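Local coordinates for SAP-like pentraxin (Limulus polyphemus, PDB 3FLP), which is a calcium-binding invertebrate lectin of the pentraxin family that assembles into cyclic heptamers, two of which stack into a 14-subunit particle, at the interface of chains A and B. Numbering follows the deposited sequence. Chains: chain A/B, SAP-like pentraxin.

Contact 1: the interface of chains A and B. Residues chain A 8, 41, 99, 211-213; chain B 33, 171, 192.
B:Glu171 and A:His213 meet across the interface on loop backbones of unlike shape, B:Glu171 extended and A:His213 turned just after strand 207-211, where its N-H faces the partner chain. From the B side the glutamate pushes its carboxylate into a polar socket of chain A, and its two oxygens divide the donors. A:Trp99 NE1, the indole N-H, donates to B:Glu171 OE1 at 2.7 Å; the oxygen lies close to the indole plane, while the donor meets it on the syn side, tilted a little out of the carboxylate plane. B:Glu171 OE2 takes two bonds from A:His213, both from one face of the carboxylate: the backbone N, at 3.0 Å, is syn but tilted, while ring ND1, at 2.8 Å, comes from well above the plane. With CG opposite its own carbonyl carbon (chi1 -63°), the imidazole swings beside its backbone N, and one residue thus offers both donors. The two rings and the backbone N-H together should restrict the rotation of the carboxylate. Two lysines add charge. A:Lys41, bent at chi3 (-64°), lays CE over one face of the A:Trp99 indole and brings NZ to 3.1 Å from B:Glu171 OE1, a salt bridge whose hydrogen bond is weak. A:Lys41 NZ also donates to B:Gln33 OE1, the amide oxygen, at 3.0 Å, in the carbonyl plane. A:Lys8 runs extended past the indole edge; its salt bridge to B:Glu171 OE2 is long and the hydrogen bond weak, and water 1 also links NZ to OE2. A:Ser212 OG lies over the opposite indole face and probably helps hold the ring. Beyond, the A:His213 imidazole rests its CE1 on the amide carbon CG of B:Asn192 at 3.6 Å. The gathered donors and lysines would probably keep B:Glu171 ionised. This glutamate-in-socket contact joins neighbouring subunits within the pentraxin assembly.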
# COMPACT_ATOMS: atom_id res chain seq x y z
N LYS A 8 -35.11 12.81 -1.58
CA LYS A 8 -36.48 12.37 -1.44
C LYS A 8 -37.46 13.46 -1.88
O LYS A 8 -37.11 14.65 -1.94
CB LYS A 8 -36.77 11.98 0.02
CG LYS A 8 -37.01 13.16 0.95
CD LYS A 8 -37.37 12.71 2.36
CE LYS A 8 -37.49 13.92 3.29
NZ LYS A 8 -37.82 13.52 4.68
N LYS A 41 -42.51 6.34 2.59
CA LYS A 41 -42.95 6.64 3.94
C LYS A 41 -44.39 7.11 3.73
O LYS A 41 -44.63 8.26 3.37
CB LYS A 41 -42.11 7.76 4.55
CG LYS A 41 -42.63 8.22 5.91
CD LYS A 41 -41.96 9.50 6.38
CE LYS A 41 -40.47 9.29 6.60
NZ LYS A 41 -39.85 10.51 7.21
N TRP A 99 -40.31 4.48 7.23
CA TRP A 99 -39.81 4.08 5.91
C TRP A 99 -39.90 2.58 5.67
O TRP A 99 -39.71 1.77 6.58
CB TRP A 99 -38.35 4.49 5.74
CG TRP A 99 -38.10 5.95 5.54
CD1 TRP A 99 -37.59 6.84 6.47
CD2 TRP A 99 -38.26 6.69 4.32
NE1 TRP A 99 -37.43 8.08 5.89
CE2 TRP A 99 -37.83 8.01 4.58
CE3 TRP A 99 -38.73 6.36 3.04
CZ2 TRP A 99 -37.86 9.01 3.59
CZ3 TRP A 99 -38.76 7.35 2.06
CH2 TRP A 99 -38.32 8.66 2.34
N ILE A 211 -34.05 15.33 1.79
CA ILE A 211 -33.18 14.17 1.94
C ILE A 211 -33.82 13.07 2.77
O ILE A 211 -34.44 13.33 3.81
CB ILE A 211 -31.84 14.58 2.61
CG1 ILE A 211 -31.08 15.56 1.72
CG2 ILE A 211 -30.99 13.34 2.90
CD1 ILE A 211 -30.60 14.95 0.39
N SER A 212 -33.69 11.83 2.30
CA SER A 212 -34.23 10.69 3.02
C SER A 212 -33.19 10.15 4.00
O SER A 212 -32.03 9.97 3.64
CB SER A 212 -34.59 9.59 2.03
OG SER A 212 -34.60 8.34 2.69
N HIS A 213 -33.62 9.88 5.23
CA HIS A 213 -32.72 9.34 6.24
C HIS A 213 -33.08 7.91 6.60
O HIS A 213 -32.83 7.46 7.72
CB HIS A 213 -32.74 10.22 7.50
CG HIS A 213 -32.24 11.61 7.25
ND1 HIS A 213 -33.08 12.64 6.87
CD2 HIS A 213 -30.99 12.12 7.24
CE1 HIS A 213 -32.36 13.72 6.62
NE2 HIS A 213 -31.09 13.43 6.83
N GLN B 33 -42.57 15.44 12.07
CA GLN B 33 -41.85 14.48 12.91
C GLN B 33 -40.58 15.13 13.44
O GLN B 33 -40.03 16.05 12.83
CB GLN B 33 -41.46 13.25 12.09
CG GLN B 33 -42.60 12.54 11.38
CD GLN B 33 -42.10 11.38 10.53
OE1 GLN B 33 -41.34 11.59 9.57
NE2 GLN B 33 -42.52 10.17 10.87
N GLU B 171 -37.34 13.72 11.17
CA GLU B 171 -37.85 12.39 10.85
C GLU B 171 -37.95 11.63 12.16
O GLU B 171 -37.36 12.04 13.16
CB GLU B 171 -36.89 11.66 9.91
CG GLU B 171 -36.81 12.26 8.51
CD GLU B 171 -36.38 11.24 7.47
OE1 GLU B 171 -36.81 10.08 7.58
OE2 GLU B 171 -35.63 11.60 6.53
N ASN B 192 -30.18 16.73 10.54
CA ASN B 192 -30.37 17.57 9.36
C ASN B 192 -31.06 18.89 9.71
O ASN B 192 -31.02 19.83 8.94
CB ASN B 192 -31.19 16.81 8.30
CG ASN B 192 -32.66 16.65 8.68
OD1 ASN B 192 -32.98 16.13 9.74
ND2 ASN B 192 -33.55 17.10 7.81
O HOH W 1 -35.86 14.84 6.44

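Contact 2: the interface of chains A and B. Residues chain A 95-96; chain B 110, 112.
The guanidinium of B:Arg112 carries the carboxylate of A:Glu95 on one face: OE1 stands 3.0 Å above the guanidinium plane, offset toward its rim, and the two flat groups are only 21° from parallel. Their carbon centres, A:Glu95 CD and B:Arg112 CZ, lie 3.8 Å apart, so the groups overlap in a shallow, displaced fashion. Charge brings them together: B:Arg112 NH2 and A:Glu95 OE1 form a salt bridge at 3.1 Å, but the N-H bonds point elsewhere and no hydrogen bond is made. The two side chains approach at about a right angle. A:Glu95 folds at chi2 (-51°), which turns its carboxylate toward the arginine, and CG of the glutamate also packs near NH1. B:Arg112, at the start of strand 112-117, leaves its backbone with CG opposite N and then bends at chi3 (-65°) to present the face of its guanidinium. On the same chain, B:Asp110 OD2 lies 4.0 Å from B:Arg112 NE, a longer salt bridge, and both acids, one from its own subunit and one from the neighbour, approach the guanidinium from the same face. A:Glu95 OE1 and B:Asp110 OD2 come to 3.7 Å, and the arginine beside both probably offsets their charges. B:Asp110 also meets the A:Leu96 backbone, with CB 3.6 Å from the carbonyl O in a van der Waals contact. Through its other carboxylate oxygen, B:Asp110 OD1 accepts from B:Arg112 N at 3.2 Å, the nitrogen standing well above the carboxylate plane.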
# COMPACT_ATOMS: atom_id res chain seq x y z
N GLU A 95 -46.45 1.34 10.05
CA GLU A 95 -46.60 2.48 10.95
C GLU A 95 -46.47 3.69 10.04
O GLU A 95 -45.40 3.93 9.48
CB GLU A 95 -45.49 2.50 12.00
CG GLU A 95 -45.55 1.37 13.01
CD GLU A 95 -46.93 1.22 13.64
OE1 GLU A 95 -47.52 2.25 14.06
OE2 GLU A 95 -47.42 0.08 13.73
N LEU A 96 -47.57 4.43 9.88
CA LEU A 96 -47.53 5.61 9.03
C LEU A 96 -46.42 6.52 9.53
O LEU A 96 -46.25 6.70 10.73
CB LEU A 96 -48.88 6.35 9.06
CG LEU A 96 -50.10 5.57 8.55
CD1 LEU A 96 -51.36 6.43 8.69
CD2 LEU A 96 -49.89 5.17 7.10
N ASP B 110 -48.41 9.45 13.06
CA ASP B 110 -49.17 8.40 13.74
C ASP B 110 -49.38 8.71 15.23
O ASP B 110 -50.07 7.98 15.93
CB ASP B 110 -48.48 7.04 13.56
CG ASP B 110 -47.12 6.97 14.24
OD1 ASP B 110 -46.54 8.04 14.49
OD2 ASP B 110 -46.63 5.85 14.50
N ARG B 112 -47.09 8.70 17.58
CA ARG B 112 -46.28 7.85 18.44
C ARG B 112 -45.06 8.56 19.03
O ARG B 112 -44.37 9.32 18.35
CB ARG B 112 -45.81 6.61 17.68
CG ARG B 112 -44.88 5.72 18.49
CD ARG B 112 -44.63 4.40 17.79
NE ARG B 112 -45.86 3.61 17.69
CZ ARG B 112 -45.93 2.40 17.15
NH1 ARG B 112 -44.85 1.81 16.66
NH2 ARG B 112 -47.10 1.76 17.12

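Contacts 1 and 2 belong to one interface between neighbouring subunits, their C-alpha centres about 14 Å apart. They share no residue, but the chain A loop that supplies the acid of contact 2 runs on within a few residues to the tryptophan of contact 1. In the salt bridges across the interface the direction of charge is reversed: chain B gives the acid in contact 1 and the base in contact 2. Different surfaces of the same protein meet in each, as expected for a head-to-tail ring rather than a two-fold pair. Spacing the two patches along the interface would help set the angle between successive subunits.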